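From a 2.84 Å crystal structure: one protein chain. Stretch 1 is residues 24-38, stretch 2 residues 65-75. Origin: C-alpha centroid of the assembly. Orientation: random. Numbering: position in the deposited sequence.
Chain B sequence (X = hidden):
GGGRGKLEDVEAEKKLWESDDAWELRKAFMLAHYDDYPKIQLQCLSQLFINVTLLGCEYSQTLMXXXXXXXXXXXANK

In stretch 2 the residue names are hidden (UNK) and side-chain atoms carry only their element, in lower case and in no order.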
# COMPACT_ATOMS: atom_id res chain seq x y z
N GLU B 24 27.91 16.50 7.76
CA GLU B 24 28.70 17.64 8.19
C GLU B 24 27.91 18.93 8.06
O GLU B 24 28.00 19.81 8.92
CB GLU B 24 30.02 17.71 7.40
CG GLU B 24 31.06 16.62 7.75
CD GLU B 24 31.71 16.80 9.13
OE1 GLU B 24 32.05 17.94 9.50
OE2 GLU B 24 31.87 15.78 9.84
N LEU B 25 27.09 19.05 7.02
CA LEU B 25 26.29 20.26 6.92
C LEU B 25 25.30 20.35 8.07
O LEU B 25 25.17 21.41 8.70
CB LEU B 25 25.55 20.28 5.59
CG LEU B 25 25.83 21.52 4.74
CD1 LEU B 25 26.78 21.16 3.61
CD2 LEU B 25 24.53 22.15 4.22
N ARG B 26 24.64 19.24 8.40
CA ARG B 26 23.74 19.24 9.55
C ARG B 26 24.51 19.46 10.85
O ARG B 26 24.04 20.19 11.73
CB ARG B 26 22.95 17.92 9.62
CG ARG B 26 21.57 17.99 9.01
CD ARG B 26 20.52 17.47 9.96
NE ARG B 26 20.80 16.14 10.49
CZ ARG B 26 20.26 15.68 11.62
NH1 ARG B 26 19.42 16.45 12.30
NH2 ARG B 26 20.56 14.45 12.06
N LYS B 27 25.69 18.85 10.98
CA LYS B 27 26.47 19.02 12.20
C LYS B 27 26.76 20.50 12.44
O LYS B 27 26.54 21.03 13.54
CB LYS B 27 27.77 18.23 12.12
CG LYS B 27 28.52 18.18 13.45
CD LYS B 27 29.99 17.75 13.31
CE LYS B 27 30.19 16.26 13.10
NZ LYS B 27 31.63 15.98 12.87
N ALA B 28 27.24 21.19 11.40
CA ALA B 28 27.66 22.58 11.54
C ALA B 28 26.50 23.51 11.88
O ALA B 28 26.68 24.49 12.62
CB ALA B 28 28.36 23.02 10.25
N PHE B 29 25.32 23.26 11.32
CA PHE B 29 24.16 24.07 11.68
C PHE B 29 23.77 23.85 13.13
O PHE B 29 23.48 24.81 13.86
CB PHE B 29 23.00 23.77 10.74
CG PHE B 29 21.81 24.65 10.94
CD1 PHE B 29 20.98 24.50 12.04
CD2 PHE B 29 21.50 25.62 10.02
CE1 PHE B 29 19.89 25.30 12.22
CE2 PHE B 29 20.40 26.43 10.20
CZ PHE B 29 19.59 26.27 11.30
N MSE B 30 23.74 22.60 13.57
CA MSE B 30 23.37 22.33 14.94
C MSE B 30 24.41 22.93 15.87
O MSE B 30 24.05 23.43 16.94
CB MSE B 30 23.23 20.83 15.17
CG MSE B 30 22.30 20.20 14.19
SE MSE B 30 21.58 18.49 14.73
CE MSE B 30 20.41 19.00 16.23
N LEU B 31 25.69 22.92 15.46
CA LEU B 31 26.73 23.47 16.32
C LEU B 31 26.69 24.99 16.39
O LEU B 31 26.98 25.57 17.44
CB LEU B 31 28.12 23.02 15.87
CG LEU B 31 28.49 21.56 16.14
CD1 LEU B 31 29.69 21.09 15.32
CD2 LEU B 31 28.72 21.36 17.64
N ALA B 32 26.32 25.64 15.29
CA ALA B 32 26.27 27.10 15.26
C ALA B 32 25.14 27.68 16.11
O ALA B 32 25.25 28.82 16.58
CB ALA B 32 26.13 27.58 13.81
N HIS B 33 24.08 26.92 16.38
CA HIS B 33 22.93 27.46 17.08
C HIS B 33 22.56 26.66 18.33
O HIS B 33 21.58 27.02 19.00
CB HIS B 33 21.72 27.53 16.15
CG HIS B 33 21.98 28.29 14.87
ND1 HIS B 33 21.98 29.66 14.82
CD2 HIS B 33 22.18 27.86 13.60
CE1 HIS B 33 22.19 30.05 13.57
NE2 HIS B 33 22.31 28.98 12.82
N TYR B 34 23.36 25.67 18.69
CA TYR B 34 23.11 24.83 19.86
C TYR B 34 22.68 25.60 21.10
O TYR B 34 21.67 25.28 21.73
CB TYR B 34 24.38 24.02 20.16
CG TYR B 34 24.19 23.01 21.26
CD1 TYR B 34 23.50 21.83 21.02
CD2 TYR B 34 24.67 23.25 22.54
CE1 TYR B 34 23.31 20.91 22.03
CE2 TYR B 34 24.48 22.34 23.55
CZ TYR B 34 23.80 21.17 23.29
OH TYR B 34 23.61 20.25 24.30
N ASP B 35 23.39 26.66 21.44
CA ASP B 35 23.10 27.34 22.69
C ASP B 35 21.93 28.30 22.57
O ASP B 35 21.77 29.15 23.45
CB ASP B 35 24.35 28.09 23.16
CG ASP B 35 25.57 27.20 23.18
OD1 ASP B 35 25.41 26.01 23.52
OD2 ASP B 35 26.69 27.67 22.86
N ASP B 36 21.07 28.17 21.57
CA ASP B 36 20.01 29.15 21.38
C ASP B 36 18.61 28.56 21.26
O ASP B 36 17.64 29.33 21.24
CB ASP B 36 20.33 30.03 20.16
CG ASP B 36 21.64 30.84 20.33
OD1 ASP B 36 21.68 31.73 21.21
OD2 ASP B 36 22.64 30.56 19.62
N TYR B 37 18.47 27.24 21.16
CA TYR B 37 17.17 26.62 21.01
C TYR B 37 17.19 25.31 21.77
O TYR B 37 18.23 24.63 21.81
CB TYR B 37 16.83 26.36 19.54
CG TYR B 37 16.75 27.62 18.71
CD1 TYR B 37 17.88 28.13 18.09
CD2 TYR B 37 15.54 28.29 18.54
CE1 TYR B 37 17.82 29.27 17.34
CE2 TYR B 37 15.47 29.45 17.77
CZ TYR B 37 16.62 29.93 17.18
OH TYR B 37 16.58 31.07 16.41
N PRO B 38 16.07 24.91 22.38
CA PRO B 38 16.02 23.60 23.04
C PRO B 38 16.18 22.47 22.04
O PRO B 38 16.02 22.64 20.83
CB PRO B 38 14.63 23.59 23.71
CG PRO B 38 14.25 25.03 23.82
CD PRO B 38 14.87 25.73 22.65
N UNK B 65 13.21 33.11 5.14
CA UNK B 65 14.08 34.18 5.60
C UNK B 65 14.78 33.82 6.90
O UNK B 65 15.89 34.29 7.15
c UNK B 65 13.26 35.46 5.76
o UNK B 65 12.29 37.56 7.19
c UNK B 65 14.09 36.71 5.87
c UNK B 65 13.34 37.81 6.60
n UNK B 65 13.88 39.04 6.57
N UNK B 66 14.17 33.00 7.74
CA UNK B 66 14.84 32.56 8.96
C UNK B 66 15.95 31.57 8.63
O UNK B 66 17.05 31.65 9.18
c UNK B 66 13.31 30.97 12.20
n UNK B 66 13.72 32.14 14.43
c UNK B 66 14.37 31.62 11.32
c UNK B 66 13.71 30.85 13.68
c UNK B 66 13.82 31.93 9.92
N UNK B 67 15.66 30.60 7.76
CA UNK B 67 16.66 29.60 7.42
C UNK B 67 17.74 30.15 6.50
O UNK B 67 18.87 29.64 6.47
c UNK B 67 15.41 27.61 8.06
c UNK B 67 16.47 27.38 9.11
c UNK B 67 16.89 27.46 6.15
c UNK B 67 15.95 28.36 6.86
N UNK B 68 17.45 31.20 5.73
CA UNK B 68 18.51 31.89 5.01
C UNK B 68 19.50 32.50 5.99
O UNK B 68 20.71 32.27 5.90
n UNK B 68 17.44 36.69 3.95
c UNK B 68 18.91 33.44 3.03
c UNK B 68 18.40 34.65 2.26
c UNK B 68 17.94 32.97 4.09
n UNK B 68 19.11 35.90 2.57
n UNK B 68 19.34 37.96 3.61
c UNK B 68 18.63 36.85 3.38
N UNK B 69 18.98 33.24 6.98
CA UNK B 69 19.82 33.88 7.98
C UNK B 69 20.62 32.87 8.79
O UNK B 69 21.83 33.03 8.98
o UNK B 69 18.32 35.77 8.12
c UNK B 69 18.94 34.73 8.90
c UNK B 69 19.77 35.36 9.99
N UNK B 70 19.95 31.84 9.30
CA UNK B 70 20.61 30.86 10.15
C UNK B 70 21.62 30.09 9.34
O UNK B 70 22.76 29.91 9.75
c UNK B 70 18.83 29.42 14.27
c UNK B 70 18.50 30.58 11.59
se UNK B 70 17.58 29.38 12.81
c UNK B 70 19.61 29.90 10.79
N UNK B 71 21.20 29.67 8.15
CA UNK B 71 22.08 28.91 7.28
C UNK B 71 23.25 29.70 6.70
O UNK B 71 24.19 29.08 6.19
N UNK B 72 23.21 31.03 6.78
CA UNK B 72 24.24 31.84 6.15
C UNK B 72 25.61 31.49 6.71
O UNK B 72 25.80 31.45 7.92
c UNK B 72 23.97 33.32 6.35
N UNK B 73 26.53 31.16 5.81
CA UNK B 73 27.89 30.95 6.22
C UNK B 73 28.25 29.55 6.61
O UNK B 73 29.38 29.30 6.99
N UNK B 74 27.32 28.62 6.56
CA UNK B 74 27.68 27.27 6.98
C UNK B 74 28.18 26.49 5.77
O UNK B 74 28.01 25.29 5.66
c UNK B 74 24.82 27.83 9.26
c UNK B 74 26.22 27.53 8.95
c UNK B 74 26.80 25.34 8.29
c UNK B 74 26.48 26.66 7.72
N UNK B 75 28.83 27.20 4.86
CA UNK B 75 29.85 26.59 4.00
C UNK B 75 31.13 27.43 4.15
O UNK B 75 31.76 27.83 3.16
c UNK B 75 29.38 26.50 2.54

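Position 65 carries three carbons in a row, the third holding one oxygen and one nitrogen: an amide, glutamine, Q65. It lies beyond the reach of stretch 1. At position 66 four carbons run unbranched to a nitrogen, which stops 3.6 Å from Y37 OH. This is lysine, K66; three t angles extend the chain so that NZ approaches the tyrosine, although CA-to-CB points sideways.

Position 67 has four carbons, forked at the first, one arm two carbons long; the end of that arm lies 4.0 Å from F29 CZ. This is isoleucine, I67, and that atom is CD1. Position 68 shows three carbons, a nitrogen, then a carbon bearing two more nitrogens, a guanidinium: R68, out of reach. Position 69 has one carbon carrying an oxygen and a carbon, hence threonine, T69. Its OG1 turns back to Q65 O at 3.0 Å, a hydrogen bond inside its own helix.

Position 70 is an unbranched chain of two carbons, selenium and a terminal carbon; its CA-to-CB bond points toward stretch 1. The terminal carbon lies over one face of the H33 ring, 3.2 Å from H33 ND1 and equally close to Y37 CE1, while CB packs 3.6 Å from F29 CE2. Selenium identifies selenomethionine, M70. Position 71 has no side-chain atoms, and its backbone N sits 3.9 Å from F29 CE2: glycine, G71. An ideal CB would clash with I67 O.

Position 72 carries a single carbon, alanine A72, where the chain leaves helical geometry. Position 73 again lacks a side chain; with phi/psi of 90/0, a CB would jam against the preceding carbonyl oxygen, so G73 fits a rule of backbone shape. Position 74 has four carbons forked at the first; the short arm lies 3.4 Å from A28 CB, and the two-carbon arm ends 4.1 Å from F29 CD2. This is isoleucine, I74. Position 75 bears one carbon, alanine A75, barely covered by stretch 1.

The two helices cross almost at right angles, their axes 11.3 Å apart at closest approach; the side chains of F29 and M70 occupy much of the space between them, while I74, beyond the helix end, packs on A28 and F29. M70 and I74 each have 97 Å² covered, and F29 touches both. The type II turn from G71, closed by I74 N to G71 O at 3.2 Å, leads to I74. One directional bond joins this apolar packing: H33 NE2 donates to M70 O at 3.2 Å, so the histidine engages both backbone and side chain of one residue.

Stretch 2 65-75: QKIRTMGAGIA
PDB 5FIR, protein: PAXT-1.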